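Local atomic coordinates of N-acetyltransferase family protein (Bacillus anthracis, PDB entry 3LNB), a protein that transfers acetyl groups from acetyl-coenzyme A to the nitrogen of arylamines and inactivates the sulfonamide drug sulfamethoxazole. Residues His138-Leu143 with Asp149-Ala154; Val165-Glu170 with Tyr219-Asp224; Arg184-Gln187 with His191-Glu194. The protein carries 1 engineered substitution. One frame throughout, in Å; residues are numbered along the deposited sequence.

Contact 1 of 3, residues His138-Leu143 with Asp149-Ala154; sequences HVIIIL and DYVIDA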
# COMPACT_ATOMS: atom_id res chain seq x y z
N HIS A 138 0.11 -3.75 -9.21
CA HIS A 138 0.47 -2.81 -8.15
C HIS A 138 0.32 -1.41 -8.71
O HIS A 138 0.48 -1.20 -9.91
CB HIS A 138 1.91 -3.04 -7.67
CG HIS A 138 2.30 -2.20 -6.49
ND1 HIS A 138 1.39 -1.77 -5.55
CD2 HIS A 138 3.51 -1.75 -6.08
CE1 HIS A 138 2.02 -1.10 -4.60
NE2 HIS A 138 3.31 -1.07 -4.90
N VAL A 139 -0.03 -0.47 -7.84
CA VAL A 139 -0.20 0.92 -8.23
C VAL A 139 0.56 1.77 -7.23
O VAL A 139 0.40 1.61 -6.02
CB VAL A 139 -1.70 1.34 -8.19
CG1 VAL A 139 -1.82 2.84 -8.41
CG2 VAL A 139 -2.48 0.57 -9.26
N ILE A 140 1.41 2.66 -7.74
CA ILE A 140 2.20 3.53 -6.88
C ILE A 140 2.13 4.97 -7.36
O ILE A 140 1.57 5.25 -8.42
CB ILE A 140 3.68 3.10 -6.84
CG1 ILE A 140 4.29 3.20 -8.24
CG2 ILE A 140 3.79 1.67 -6.31
CD1 ILE A 140 5.76 2.81 -8.29
N ILE A 141 2.71 5.87 -6.56
CA ILE A 141 2.72 7.29 -6.87
C ILE A 141 4.12 7.80 -7.16
O ILE A 141 5.08 7.43 -6.49
CB ILE A 141 2.17 8.12 -5.67
CG1 ILE A 141 0.69 7.81 -5.45
CG2 ILE A 141 2.38 9.60 -5.92
CD1 ILE A 141 0.16 8.33 -4.12
N ILE A 142 4.24 8.65 -8.18
CA ILE A 142 5.52 9.26 -8.51
C ILE A 142 5.34 10.75 -8.20
O ILE A 142 4.41 11.38 -8.69
CB ILE A 142 5.88 9.08 -10.00
CG1 ILE A 142 5.99 7.58 -10.33
CG2 ILE A 142 7.19 9.79 -10.31
CD1 ILE A 142 7.01 6.83 -9.48
N LEU A 143 6.22 11.28 -7.35
CA LEU A 143 6.16 12.68 -6.95
C LEU A 143 7.35 13.46 -7.47
O LEU A 143 8.50 13.00 -7.37
CB LEU A 143 6.15 12.79 -5.41
CG LEU A 143 6.43 14.20 -4.86
CD1 LEU A 143 5.18 15.05 -4.98
CD2 LEU A 143 6.89 14.14 -3.41
N ASP A 149 12.54 13.30 -8.57
CA ASP A 149 11.43 12.37 -8.57
C ASP A 149 11.55 11.40 -7.40
O ASP A 149 12.65 11.00 -7.04
CB ASP A 149 11.38 11.56 -9.86
CG ASP A 149 10.83 12.35 -11.03
OD1 ASP A 149 10.09 13.33 -10.79
OD2 ASP A 149 11.12 11.98 -12.18
N TYR A 150 10.41 11.04 -6.83
CA TYR A 150 10.37 10.10 -5.72
C TYR A 150 9.24 9.12 -5.89
O TYR A 150 8.22 9.44 -6.49
CB TYR A 150 10.13 10.82 -4.39
CG TYR A 150 11.16 11.85 -4.02
CD1 TYR A 150 11.19 13.09 -4.65
CD2 TYR A 150 12.10 11.59 -3.02
CE1 TYR A 150 12.13 14.05 -4.29
CE2 TYR A 150 13.04 12.54 -2.65
CZ TYR A 150 13.05 13.77 -3.29
OH TYR A 150 13.96 14.72 -2.93
N VAL A 151 9.44 7.92 -5.37
CA VAL A 151 8.37 6.93 -5.41
C VAL A 151 7.66 7.08 -4.07
O VAL A 151 8.31 7.15 -3.02
CB VAL A 151 8.92 5.47 -5.52
CG1 VAL A 151 7.83 4.47 -5.08
CG2 VAL A 151 9.33 5.19 -6.96
N ILE A 152 6.34 7.17 -4.11
CA ILE A 152 5.53 7.29 -2.90
C ILE A 152 4.70 6.02 -2.92
O ILE A 152 3.87 5.84 -3.81
CB ILE A 152 4.59 8.51 -2.95
CG1 ILE A 152 5.39 9.80 -3.18
CG2 ILE A 152 3.81 8.62 -1.63
CD1 ILE A 152 6.40 10.09 -2.08
N ASP A 153 4.92 5.14 -1.95
CA ASP A 153 4.18 3.89 -1.92
C ASP A 153 3.69 3.50 -0.54
O ASP A 153 4.48 3.21 0.35
CB ASP A 153 5.06 2.77 -2.49
CG ASP A 153 4.29 1.48 -2.72
OD1 ASP A 153 3.09 1.40 -2.36
OD2 ASP A 153 4.90 0.53 -3.27
N ALA A 154 2.37 3.49 -0.37
CA ALA A 154 1.77 3.11 0.90
C ALA A 154 0.95 1.84 0.71
O ALA A 154 0.15 1.49 1.57
CB ALA A 154 0.87 4.24 1.40
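D153 OD2 takes a hydrogen bond from H138 NE2 at 2.8 Å, nearly straight at 162°, and also a weak one from the hydroxyl of Y219 on strand 216-225. The acceptor lies almost in the imidazole plane and is approached on its syn side, though NE2 stands 30° out of the carboxylate plane. Both side chains start with CG anti to the backbone N (chi1 -175° in H138), and they reach each other from opposite directions. The second oxygen, OD1, is held by N103 ND2 and G155 N, which fixes the rotation of the carboxylate. I140 CG2 packs against D153 OD2 at 3.4 Å. Beyond this polar end the strands form an antiparallel ladder. I141 and I152 exchange two backbone hydrogen bonds, the shorter being I152 N to I141 O at 2.7 Å, and L143 and Y150 form the next hydrogen-bonded pair. On the face turned to L106 of helix 99-112, I152 CG1 rests on L143 CB at 3.8 Å; on the other face I142 CD1 meets V151 CG2 at 3.8 Å. H138 also touches C99 and the bound coenzyme A. This is a β-hairpin whose open end carries the histidine and aspartate of what is probably the Cys-His-Asp catalytic triad of arylamine N-acetyltransferases.

Contact 2 of 3, residues Val165-Glu170 with Tyr219-Asp224; sequences VPFSGE and YAFTLD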
# COMPACT_ATOMS: atom_id res chain seq x y z
N VAL A 165 11.00 7.54 -1.72
CA VAL A 165 12.22 6.87 -2.15
C VAL A 165 12.73 7.59 -3.39
O VAL A 165 12.10 7.55 -4.45
CB VAL A 165 11.96 5.38 -2.46
CG1 VAL A 165 13.29 4.65 -2.66
CG2 VAL A 165 11.17 4.75 -1.31
N PRO A 166 13.88 8.26 -3.28
CA PRO A 166 14.47 9.02 -4.39
C PRO A 166 14.98 8.21 -5.56
O PRO A 166 15.64 7.18 -5.38
CB PRO A 166 15.58 9.81 -3.72
CG PRO A 166 16.07 8.83 -2.67
CD PRO A 166 14.77 8.28 -2.10
N PHE A 167 14.69 8.70 -6.77
CA PHE A 167 15.16 8.06 -8.00
C PHE A 167 16.68 8.15 -8.06
O PHE A 167 17.33 7.40 -8.80
CB PHE A 167 14.57 8.78 -9.22
CG PHE A 167 13.20 8.32 -9.61
CD1 PHE A 167 12.18 8.23 -8.68
CD2 PHE A 167 12.92 8.01 -10.95
CE1 PHE A 167 10.89 7.85 -9.05
CE2 PHE A 167 11.63 7.63 -11.34
CZ PHE A 167 10.61 7.55 -10.39
N SER A 168 17.26 9.09 -7.30
CA SER A 168 18.71 9.25 -7.30
C SER A 168 19.39 8.02 -6.70
O SER A 168 20.61 7.91 -6.74
CB SER A 168 19.10 10.52 -6.55
OG SER A 168 18.42 10.63 -5.32
N GLY A 169 18.61 7.11 -6.13
CA GLY A 169 19.17 5.87 -5.60
C GLY A 169 19.62 5.71 -4.16
O GLY A 169 19.92 4.58 -3.76
N GLU A 170 19.67 6.78 -3.38
CA GLU A 170 20.10 6.65 -1.99
C GLU A 170 19.19 5.66 -1.26
O GLU A 170 18.00 5.53 -1.57
CB GLU A 170 20.11 8.03 -1.28
CG GLU A 170 20.85 8.06 0.08
CD GLU A 170 21.26 9.47 0.54
OE1 GLU A 170 20.37 10.34 0.65
OE2 GLU A 170 22.47 9.70 0.82
N TYR A 219 9.45 -4.71 -6.89
CA TYR A 219 8.60 -4.59 -8.06
C TYR A 219 9.24 -3.73 -9.14
O TYR A 219 10.14 -2.93 -8.87
CB TYR A 219 7.22 -4.01 -7.70
CG TYR A 219 7.24 -2.70 -6.95
CD1 TYR A 219 7.07 -2.67 -5.57
CD2 TYR A 219 7.43 -1.49 -7.62
CE1 TYR A 219 7.08 -1.48 -4.87
CE2 TYR A 219 7.44 -0.27 -6.92
CZ TYR A 219 7.26 -0.28 -5.55
OH TYR A 219 7.25 0.90 -4.85
N ALA A 220 8.78 -3.94 -10.36
CA ALA A 220 9.24 -3.19 -11.51
C ALA A 220 8.11 -2.23 -11.84
O ALA A 220 6.96 -2.46 -11.47
CB ALA A 220 9.48 -4.13 -12.68
N PHE A 221 8.44 -1.15 -12.54
CA PHE A 221 7.44 -0.16 -12.95
C PHE A 221 7.98 0.74 -14.05
O PHE A 221 9.16 0.68 -14.40
CB PHE A 221 6.97 0.69 -11.76
CG PHE A 221 8.04 1.57 -11.16
CD1 PHE A 221 8.97 1.04 -10.26
CD2 PHE A 221 8.12 2.92 -11.48
CE1 PHE A 221 9.96 1.86 -9.70
CE2 PHE A 221 9.10 3.74 -10.93
CZ PHE A 221 10.03 3.21 -10.04
N THR A 222 7.09 1.54 -14.63
CA THR A 222 7.44 2.48 -15.69
C THR A 222 6.90 3.85 -15.25
O THR A 222 6.26 3.96 -14.21
CB THR A 222 6.78 2.11 -17.04
OG1 THR A 222 5.37 2.35 -16.96
CG2 THR A 222 7.02 0.65 -17.37
N LEU A 223 7.17 4.88 -16.04
CA LEU A 223 6.69 6.21 -15.71
C LEU A 223 5.48 6.61 -16.56
O LEU A 223 5.17 7.80 -16.70
CB LEU A 223 7.84 7.23 -15.85
CG LEU A 223 9.10 6.90 -15.03
CD1 LEU A 223 10.12 8.00 -15.17
CD2 LEU A 223 8.73 6.72 -13.55
N ASP A 224 4.79 5.62 -17.12
CA ASP A 224 3.58 5.87 -17.91
C ASP A 224 2.41 6.15 -16.96
O ASP A 224 2.00 5.27 -16.21
CB ASP A 224 3.22 4.65 -18.78
CG ASP A 224 4.34 4.25 -19.73
OD1 ASP A 224 4.95 5.14 -20.35
OD2 ASP A 224 4.58 3.03 -19.86
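Between 165-170 and 219-224 the backbones stay well apart, the nearest CA atoms, those of F167 and L223, being 11.6 Å from each other, and a type I β-turn from P166 to G169, closed by a hydrogen bond from G169 N to P166 O, presents F167 to the strand. The gap is bridged by side chains alone. The F167 ring, with CG anti to its carbonyl carbon (chi1 -85°), extends toward the strand and meets L223 with its CE2-CZ edge: L223 CD2 lies near the ring plane, 3.8 Å from F167 CE2. The leucine chain runs alongside the phenylalanine, pointing the other way. F221, from the same strand as L223, points back toward F167, its CE2 4.1 Å from F167 CZ, so that one corner of each ring makes the contact. All of this is apolar van der Waals packing. H191 of strand 191-196 meets both phenylalanine rings and also touches L223, filling out the cluster. F167 further rests on D149 and V151 of strand 148-152 and on I142 of strand 131-145, while F221 covers V151 and I140; the contact thus spans one face of the eight-stranded antiparallel sheet, from the turn after edge strand 165-166 to the more central strand 216-225.

Contact 3 of 3, residues Arg184-Gln187 with His191-Glu194; sequences RTTQ and HILE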
# COMPACT_ATOMS: atom_id res chain seq x y z
N ARG A 184 16.51 0.34 -14.08
CA ARG A 184 17.00 -0.85 -14.76
C ARG A 184 15.84 -1.43 -15.54
O ARG A 184 14.74 -1.59 -15.02
CB ARG A 184 17.49 -1.89 -13.74
CG ARG A 184 18.62 -1.41 -12.84
CD ARG A 184 19.97 -1.43 -13.56
NE ARG A 184 21.06 -1.02 -12.68
CZ ARG A 184 21.33 0.24 -12.34
NH1 ARG A 184 22.35 0.50 -11.53
NH2 ARG A 184 20.59 1.24 -12.81
N THR A 185 16.08 -1.73 -16.81
CA THR A 185 15.04 -2.30 -17.64
C THR A 185 14.87 -3.76 -17.24
O THR A 185 15.85 -4.45 -16.94
CB THR A 185 15.42 -2.21 -19.13
OG1 THR A 185 15.68 -0.85 -19.48
CG2 THR A 185 14.29 -2.75 -19.99
N THR A 186 13.62 -4.22 -17.23
CA THR A 186 13.30 -5.60 -16.91
C THR A 186 12.15 -5.98 -17.83
O THR A 186 11.63 -5.14 -18.57
CB THR A 186 12.80 -5.80 -15.45
OG1 THR A 186 11.49 -5.24 -15.32
CG2 THR A 186 13.74 -5.13 -14.46
N GLN A 187 11.75 -7.24 -17.78
CA GLN A 187 10.64 -7.71 -18.60
C GLN A 187 9.36 -6.95 -18.29
O GLN A 187 8.44 -6.90 -19.10
CB GLN A 187 10.39 -9.20 -18.35
CG GLN A 187 11.42 -10.12 -18.96
CD GLN A 187 11.55 -9.89 -20.45
OE1 GLN A 187 12.32 -9.03 -20.90
NE2 GLN A 187 10.79 -10.65 -21.23
N HIS A 191 12.09 0.78 -14.48
CA HIS A 191 12.63 1.05 -13.15
C HIS A 191 12.22 -0.07 -12.21
O HIS A 191 11.31 -0.84 -12.49
CB HIS A 191 12.09 2.37 -12.59
CG HIS A 191 12.33 3.56 -13.47
ND1 HIS A 191 11.88 3.63 -14.77
CD2 HIS A 191 12.95 4.74 -13.23
CE1 HIS A 191 12.21 4.80 -15.29
NE2 HIS A 191 12.86 5.49 -14.37
N ILE A 192 12.91 -0.15 -11.07
CA ILE A 192 12.62 -1.15 -10.07
C ILE A 192 12.81 -0.57 -8.69
O ILE A 192 13.55 0.41 -8.50
CB ILE A 192 13.56 -2.39 -10.17
CG1 ILE A 192 15.02 -1.95 -9.99
CG2 ILE A 192 13.38 -3.10 -11.50
CD1 ILE A 192 16.00 -3.10 -9.91
N LEU A 193 12.12 -1.15 -7.73
CA LEU A 193 12.27 -0.77 -6.34
C LEU A 193 12.84 -2.05 -5.77
O LEU A 193 12.20 -3.11 -5.86
CB LEU A 193 10.94 -0.43 -5.68
CG LEU A 193 11.03 -0.24 -4.16
CD1 LEU A 193 9.86 0.56 -3.65
CD2 LEU A 193 11.08 -1.60 -3.47
N GLU A 194 14.04 -1.99 -5.23
CA GLU A 194 14.66 -3.16 -4.63
C GLU A 194 14.56 -3.01 -3.13
O GLU A 194 14.37 -1.91 -2.62
CB GLU A 194 16.13 -3.27 -5.04
CG GLU A 194 16.34 -3.59 -6.50
CD GLU A 194 17.75 -4.07 -6.79
OE1 GLU A 194 18.71 -3.28 -6.61
OE2 GLU A 194 17.91 -5.24 -7.19
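I192 and T186 make the close part of this contact, methyl against methyl, with I192 CG2 3.6 Å from T186 CG2. Each of these branches lies anti to its own carbonyl carbon, and the two side chains cross at a slant. The threonine hydroxyl takes the other branch, between backbone N and carbonyl carbon (chi1 71°), and accepts a hydrogen bond from K188 N in the loop. I192 CG2 also lies 4.1 Å from R184 O. I192 is buried and packs further on I217 and R182, while T186 turns its hydroxyl edge to A220 CB of strand 216-225. The contact lies at the loop end of the β-hairpin of strands 177-182 and 191-196: their pairing, which still joins R182 to I192, has ended by R184, and 184-187 leads through the loop into strand 191-196. The backbones have accordingly separated, R184 O standing 3.6 Å from H191 N, too long for a hydrogen bond. Looser still is the arginine. R184 CG comes only to 4.3 Å from I192 CD1, and the rest of the exposed chain leads away from the strand. R184 NE remains 6.9 Å from E194 OE1, which instead forms a salt bridge with R180 of strand 177-182.

How the contacts relate
All three contacts reach the eight-stranded antiparallel sheet. Contact 1 closes first along the chain, as the hairpin of strands 131-145 and 148-152; contact 2 then spans a long excursion, and contact 3 is nested inside it. The centre of contact 2 lies about 8 Å from each of the others; contacts 1 and 3 have centres about 14 Å apart and do not touch. Contact 2 is therefore the bridge: V165 pairs with V151, and F221 with H191. It links the probable catalytic pair to the outer hairpin, Y219 touching H138 and D153 while H191 packs on F167; strand 116-126 lies between strands 131-145 and 216-225.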